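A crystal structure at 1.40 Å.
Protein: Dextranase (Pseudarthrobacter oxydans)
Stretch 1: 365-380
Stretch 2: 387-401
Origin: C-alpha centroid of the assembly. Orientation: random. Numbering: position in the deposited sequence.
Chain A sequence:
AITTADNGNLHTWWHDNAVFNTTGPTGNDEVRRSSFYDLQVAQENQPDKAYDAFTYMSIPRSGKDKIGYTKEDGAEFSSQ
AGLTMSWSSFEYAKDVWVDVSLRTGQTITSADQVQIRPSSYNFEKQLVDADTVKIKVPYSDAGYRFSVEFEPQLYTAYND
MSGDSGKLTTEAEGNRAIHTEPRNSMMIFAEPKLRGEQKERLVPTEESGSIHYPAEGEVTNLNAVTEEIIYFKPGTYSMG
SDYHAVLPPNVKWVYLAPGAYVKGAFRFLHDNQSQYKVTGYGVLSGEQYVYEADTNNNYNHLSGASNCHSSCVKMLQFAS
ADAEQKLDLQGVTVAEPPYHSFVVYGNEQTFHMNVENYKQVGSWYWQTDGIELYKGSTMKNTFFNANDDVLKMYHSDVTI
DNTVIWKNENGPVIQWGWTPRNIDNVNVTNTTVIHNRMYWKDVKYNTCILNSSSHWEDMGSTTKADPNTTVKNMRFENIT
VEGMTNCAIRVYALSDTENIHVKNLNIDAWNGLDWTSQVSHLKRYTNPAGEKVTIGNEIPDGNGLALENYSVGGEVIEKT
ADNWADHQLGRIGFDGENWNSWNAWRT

Stretch 1 365-380: YWQTDGIELYKGSTMK
Stretch 2 387-401: NDDVLKMYHSDVTID

The two stretches run side by side in the same direction, burying 1284 Å² between them, with Gly370 beside Val390, Lys375 beside His395 and a regular parallel ladder from Ser377–Val398 to Lys380–Asp401.

At the start, Tyr365 and Trp366 (both chi1 m) point away. Thr368 (p) turns its OG1 back to Tyr365 O (2.7 Å) and accepts Asn387 N at 3.1 Å, tying the loops together. Asp369 (m; phi/psi -55/143) places OD2 2.8 Å from Lys392 NZ, a buried salt bridge reached by the bent lysine (m, t, p, t). Gly370 N donates to Asp389 O (3.0 Å); a CB here would lie 2.1 Å from Val390 O, so the close backbone approach depends on glycine.

Lys392 N donates to Ile371 O (3.1 Å), but the chains then part, and a water bridges Ile371 O (3.1 Å), Leu373 N (3.0 Å) and Lys392 O (3.0 Å). Glu372, extended (t, t, chi3 -20°), accepts His395 NE2 at OE2 (2.8 Å, 165°), in line with the imidazole edge. Leu373 (m, t) sets CD1 3.5 Å from Ile400 CG1 and 3.8 Å from Val398 CG1. Tyr374 (m) lays its CA over the His395 (m) ring face, 4.0 Å from the centroid. Lys375 is fully extended.

Gly376, at phi/psi 73/51, a region favouring glycine, donates N to Ser396 O (3.1 Å) and leads into strand 377–380, whose axis lies 4.7 Å and 5° from that of 398–401. Ser377 O accepts Thr399 N (3.0 Å), Met379 N donates to Thr399 O (2.9 Å), and Met379 O accepts Asp401 N (2.9 Å). Ser377, Met379, Val398 and Ile400 share the buried face, where Met379 (t, t, p) brings CE to Ile400 CG2 (3.8 Å) and Leu391 CD2 (3.9 Å). Thr378 (p), Lys380 (p, t, t, t), Thr399 (m) and Asp401 (t) occupy the other face.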

# COMPACT_ATOMS: atom_id res chain seq x y z
N TYR A 365 4.59 10.49 -3.59
CA TYR A 365 3.97 11.72 -3.12
C TYR A 365 3.19 11.47 -1.83
O TYR A 365 2.73 10.36 -1.57
CB TYR A 365 2.97 12.23 -4.17
CG TYR A 365 3.56 12.66 -5.49
CD1 TYR A 365 4.57 13.62 -5.55
CD2 TYR A 365 3.08 12.12 -6.69
CE1 TYR A 365 5.09 14.02 -6.77
CE2 TYR A 365 3.60 12.52 -7.91
CZ TYR A 365 4.61 13.47 -7.95
OH TYR A 365 5.12 13.86 -9.17
N TRP A 366 3.02 12.53 -1.03
CA TRP A 366 1.99 12.52 -0.01
C TRP A 366 0.63 12.28 -0.67
O TRP A 366 0.46 12.44 -1.88
CB TRP A 366 1.91 13.88 0.68
CG TRP A 366 3.03 14.17 1.63
CD1 TRP A 366 3.78 13.26 2.31
CD2 TRP A 366 3.53 15.47 1.99
NE1 TRP A 366 4.72 13.91 3.08
CE2 TRP A 366 4.58 15.26 2.90
CE3 TRP A 366 3.20 16.77 1.62
CZ2 TRP A 366 5.31 16.32 3.46
CZ3 TRP A 366 3.92 17.83 2.18
CH2 TRP A 366 4.97 17.59 3.09
N GLN A 367 -0.36 11.93 0.16
CA GLN A 367 -1.74 11.75 -0.27
C GLN A 367 -1.90 10.60 -1.25
O GLN A 367 -2.89 10.53 -2.00
CB GLN A 367 -2.35 13.06 -0.81
CG GLN A 367 -2.12 14.24 0.12
CD GLN A 367 -2.83 15.50 -0.33
OE1 GLN A 367 -2.27 16.33 -1.05
NE2 GLN A 367 -4.08 15.66 0.09
N THR A 368 -0.95 9.66 -1.25
CA THR A 368 -1.07 8.44 -2.05
C THR A 368 -1.69 7.33 -1.20
O THR A 368 -1.14 6.25 -1.02
CB THR A 368 0.29 8.05 -2.62
OG1 THR A 368 1.29 8.08 -1.59
CG2 THR A 368 0.67 9.05 -3.70
N ASP A 369 -2.88 7.63 -0.69
CA ASP A 369 -3.61 6.74 0.21
C ASP A 369 -3.78 5.37 -0.42
O ASP A 369 -4.05 5.25 -1.62
CB ASP A 369 -5.02 7.27 0.46
CG ASP A 369 -5.07 8.65 1.14
OD1 ASP A 369 -4.07 9.40 1.14
OD2 ASP A 369 -6.17 8.98 1.67
N GLY A 370 -3.67 4.33 0.42
CA GLY A 370 -4.06 2.99 0.05
C GLY A 370 -5.56 2.82 -0.04
O GLY A 370 -6.31 3.77 -0.30
N ILE A 371 -6.04 1.65 0.21
CA ILE A 371 -7.41 1.35 -0.18
C ILE A 371 -8.38 1.66 0.95
O ILE A 371 -8.07 1.53 2.14
CB ILE A 371 -7.52 -0.11 -0.67
CG1 ILE A 371 -8.81 -0.32 -1.49
CG2 ILE A 371 -7.43 -1.07 0.51
CD1 ILE A 371 -8.80 -1.57 -2.33
N GLU A 372 -9.58 2.06 0.56
CA GLU A 372 -10.73 2.16 1.45
C GLU A 372 -11.73 1.09 1.02
O GLU A 372 -12.26 1.15 -0.10
CB GLU A 372 -11.34 3.56 1.37
CG GLU A 372 -12.53 3.78 2.32
CD GLU A 372 -13.02 5.22 2.34
OE1 GLU A 372 -12.26 6.12 1.93
OE2 GLU A 372 -14.18 5.44 2.77
N LEU A 373 -11.95 0.10 1.88
CA LEU A 373 -12.91 -0.96 1.61
C LEU A 373 -14.27 -0.54 2.17
O LEU A 373 -14.39 -0.23 3.35
CB LEU A 373 -12.45 -2.28 2.21
CG LEU A 373 -11.13 -2.80 1.62
CD1 LEU A 373 -10.53 -3.83 2.54
CD2 LEU A 373 -11.38 -3.41 0.26
N TYR A 374 -15.28 -0.53 1.30
CA TYR A 374 -16.61 -0.08 1.70
C TYR A 374 -17.36 -1.22 2.40
O TYR A 374 -16.91 -2.36 2.44
CB TYR A 374 -17.32 0.56 0.50
CG TYR A 374 -16.62 1.86 0.15
CD1 TYR A 374 -15.43 1.87 -0.59
CD2 TYR A 374 -17.08 3.08 0.63
CE1 TYR A 374 -14.75 3.06 -0.87
CE2 TYR A 374 -16.41 4.27 0.35
CZ TYR A 374 -15.25 4.25 -0.40
OH TYR A 374 -14.59 5.44 -0.66
N LYS A 375 -18.51 -0.89 2.98
CA LYS A 375 -19.19 -1.83 3.86
C LYS A 375 -19.40 -3.18 3.18
O LYS A 375 -19.83 -3.25 2.02
CB LYS A 375 -20.54 -1.26 4.29
CG LYS A 375 -21.29 -2.18 5.25
CD LYS A 375 -22.61 -1.59 5.70
CE LYS A 375 -23.33 -2.54 6.64
NZ LYS A 375 -24.53 -1.91 7.25
N GLY A 376 -19.07 -4.26 3.89
CA GLY A 376 -19.32 -5.58 3.35
C GLY A 376 -18.36 -5.93 2.23
O GLY A 376 -18.78 -6.33 1.14
N SER A 377 -17.06 -5.77 2.50
CA SER A 377 -16.03 -6.04 1.52
C SER A 377 -14.97 -6.95 2.12
O SER A 377 -14.81 -7.04 3.34
CB SER A 377 -15.35 -4.75 1.05
OG SER A 377 -16.25 -3.89 0.38
N THR A 378 -14.24 -7.63 1.23
CA THR A 378 -13.11 -8.47 1.61
C THR A 378 -11.92 -8.12 0.74
O THR A 378 -12.06 -7.76 -0.43
CB THR A 378 -13.43 -9.94 1.43
OG1 THR A 378 -13.71 -10.20 0.05
CG2 THR A 378 -14.65 -10.34 2.25
N MET A 379 -10.73 -8.21 1.33
CA MET A 379 -9.48 -8.06 0.60
C MET A 379 -8.50 -9.12 1.07
O MET A 379 -8.37 -9.37 2.27
CB MET A 379 -8.86 -6.68 0.82
CG MET A 379 -7.54 -6.49 0.08
SD MET A 379 -7.03 -4.76 0.00
CE MET A 379 -6.39 -4.51 1.67
N LYS A 380 -7.82 -9.76 0.12
CA LYS A 380 -6.80 -10.73 0.48
C LYS A 380 -5.63 -10.68 -0.49
O LYS A 380 -5.80 -10.41 -1.68
CB LYS A 380 -7.35 -12.16 0.57
CG LYS A 380 -7.97 -12.68 -0.70
CD LYS A 380 -8.62 -14.04 -0.44
CE LYS A 380 -9.18 -14.64 -1.72
NZ LYS A 380 -9.21 -16.13 -1.65
N ASN A 387 2.36 6.49 0.88
CA ASN A 387 2.88 7.64 1.63
C ASN A 387 1.75 8.45 2.26
O ASN A 387 1.81 9.68 2.33
CB ASN A 387 3.79 8.50 0.77
CG ASN A 387 4.73 9.37 1.61
OD1 ASN A 387 4.90 9.14 2.80
ND2 ASN A 387 5.35 10.36 0.98
N ASP A 388 0.72 7.75 2.71
CA ASP A 388 -0.37 8.31 3.49
C ASP A 388 -1.06 7.12 4.16
O ASP A 388 -0.52 6.01 4.15
CB ASP A 388 -1.29 9.17 2.61
CG ASP A 388 -1.79 10.39 3.36
OD1 ASP A 388 -2.53 10.19 4.34
OD2 ASP A 388 -1.43 11.53 2.99
N ASP A 389 -2.24 7.35 4.75
CA ASP A 389 -3.04 6.27 5.33
C ASP A 389 -3.04 5.08 4.40
O ASP A 389 -3.37 5.21 3.22
CB ASP A 389 -4.50 6.73 5.47
CG ASP A 389 -4.69 7.88 6.42
OD1 ASP A 389 -3.96 7.96 7.44
OD2 ASP A 389 -5.58 8.72 6.15
N VAL A 390 -2.66 3.91 4.92
CA VAL A 390 -2.53 2.73 4.05
C VAL A 390 -3.83 1.94 3.99
O VAL A 390 -4.36 1.66 2.91
CB VAL A 390 -1.36 1.82 4.46
CG1 VAL A 390 -1.17 0.72 3.41
CG2 VAL A 390 -0.05 2.62 4.65
N LEU A 391 -4.32 1.53 5.15
CA LEU A 391 -5.58 0.80 5.26
C LEU A 391 -6.58 1.72 5.94
O LEU A 391 -6.49 1.97 7.15
CB LEU A 391 -5.39 -0.49 6.05
CG LEU A 391 -4.42 -1.49 5.42
CD1 LEU A 391 -4.33 -2.74 6.27
CD2 LEU A 391 -4.82 -1.83 3.98
N LYS A 392 -7.54 2.21 5.16
CA LYS A 392 -8.55 3.15 5.65
C LYS A 392 -9.75 2.33 6.10
O LYS A 392 -10.57 1.89 5.29
CB LYS A 392 -8.88 4.16 4.56
CG LYS A 392 -7.72 5.13 4.31
CD LYS A 392 -7.66 5.63 2.87
CE LYS A 392 -8.76 6.64 2.59
NZ LYS A 392 -8.52 7.42 1.34
N MET A 393 -9.84 2.12 7.41
CA MET A 393 -10.81 1.21 8.01
C MET A 393 -11.99 2.07 8.47
O MET A 393 -12.14 2.42 9.64
CB MET A 393 -10.17 0.45 9.17
CG MET A 393 -8.87 -0.26 8.80
SD MET A 393 -8.96 -1.28 7.31
CE MET A 393 -10.21 -2.49 7.79
N TYR A 394 -12.85 2.41 7.50
CA TYR A 394 -13.90 3.39 7.72
C TYR A 394 -15.29 2.79 7.67
O TYR A 394 -16.27 3.54 7.75
CB TYR A 394 -13.82 4.50 6.66
CG TYR A 394 -12.56 5.36 6.67
CD1 TYR A 394 -11.63 5.29 7.71
CD2 TYR A 394 -12.31 6.23 5.62
CE1 TYR A 394 -10.48 6.08 7.70
CE2 TYR A 394 -11.17 7.02 5.60
CZ TYR A 394 -10.27 6.95 6.65
OH TYR A 394 -9.13 7.74 6.60
N HIS A 395 -15.43 1.47 7.53
CA HIS A 395 -16.73 0.88 7.23
C HIS A 395 -16.92 -0.44 7.96
O HIS A 395 -15.96 -1.17 8.23
CB HIS A 395 -16.90 0.67 5.73
CG HIS A 395 -16.75 1.93 4.94
ND1 HIS A 395 -17.78 2.82 4.74
CD2 HIS A 395 -15.66 2.47 4.34
CE1 HIS A 395 -17.33 3.85 4.04
NE2 HIS A 395 -16.05 3.67 3.79
N SER A 396 -18.18 -0.77 8.22
CA SER A 396 -18.54 -2.01 8.88
C SER A 396 -18.36 -3.21 7.95
O SER A 396 -18.35 -3.09 6.72
CB SER A 396 -20.00 -1.95 9.33
OG SER A 396 -20.18 -0.91 10.27
N ASP A 397 -18.22 -4.38 8.56
CA ASP A 397 -18.28 -5.66 7.84
C ASP A 397 -17.17 -5.76 6.80
O ASP A 397 -17.40 -6.12 5.64
CB ASP A 397 -19.67 -5.89 7.23
CG ASP A 397 -20.78 -5.90 8.26
OD1 ASP A 397 -20.55 -6.38 9.39
OD2 ASP A 397 -21.90 -5.44 7.93
N VAL A 398 -15.95 -5.44 7.22
CA VAL A 398 -14.78 -5.45 6.34
C VAL A 398 -13.81 -6.50 6.86
O VAL A 398 -13.56 -6.57 8.07
CB VAL A 398 -14.13 -4.06 6.25
CG1 VAL A 398 -12.74 -4.15 5.59
CG2 VAL A 398 -15.04 -3.09 5.48
N THR A 399 -13.28 -7.32 5.95
CA THR A 399 -12.33 -8.37 6.30
C THR A 399 -11.12 -8.27 5.39
O THR A 399 -11.26 -8.21 4.17
CB THR A 399 -12.99 -9.75 6.16
OG1 THR A 399 -14.16 -9.79 6.99
CG2 THR A 399 -12.04 -10.85 6.60
N ILE A 400 -9.92 -8.23 5.99
CA ILE A 400 -8.66 -8.15 5.26
C ILE A 400 -7.75 -9.27 5.75
O ILE A 400 -7.62 -9.48 6.96
CB ILE A 400 -7.97 -6.79 5.48
CG1 ILE A 400 -8.85 -5.64 5.01
CG2 ILE A 400 -6.62 -6.76 4.77
CD1 ILE A 400 -8.26 -4.27 5.31
N ASP A 401 -7.08 -9.96 4.81
CA ASP A 401 -6.07 -10.95 5.18
C ASP A 401 -4.86 -10.84 4.26
O ASP A 401 -5.00 -10.61 3.06
CB ASP A 401 -6.61 -12.39 5.12
CG ASP A 401 -5.58 -13.39 5.58
OD1 ASP A 401 -5.13 -13.29 6.74
OD2 ASP A 401 -5.20 -14.28 4.80
O HOH W 1 -7.77 5.99 -1.32
O HOH W 2 -9.71 -0.55 3.69
O HOH W 3 -10.96 6.98 -0.48
O HOH W 4 -12.74 0.17 5.32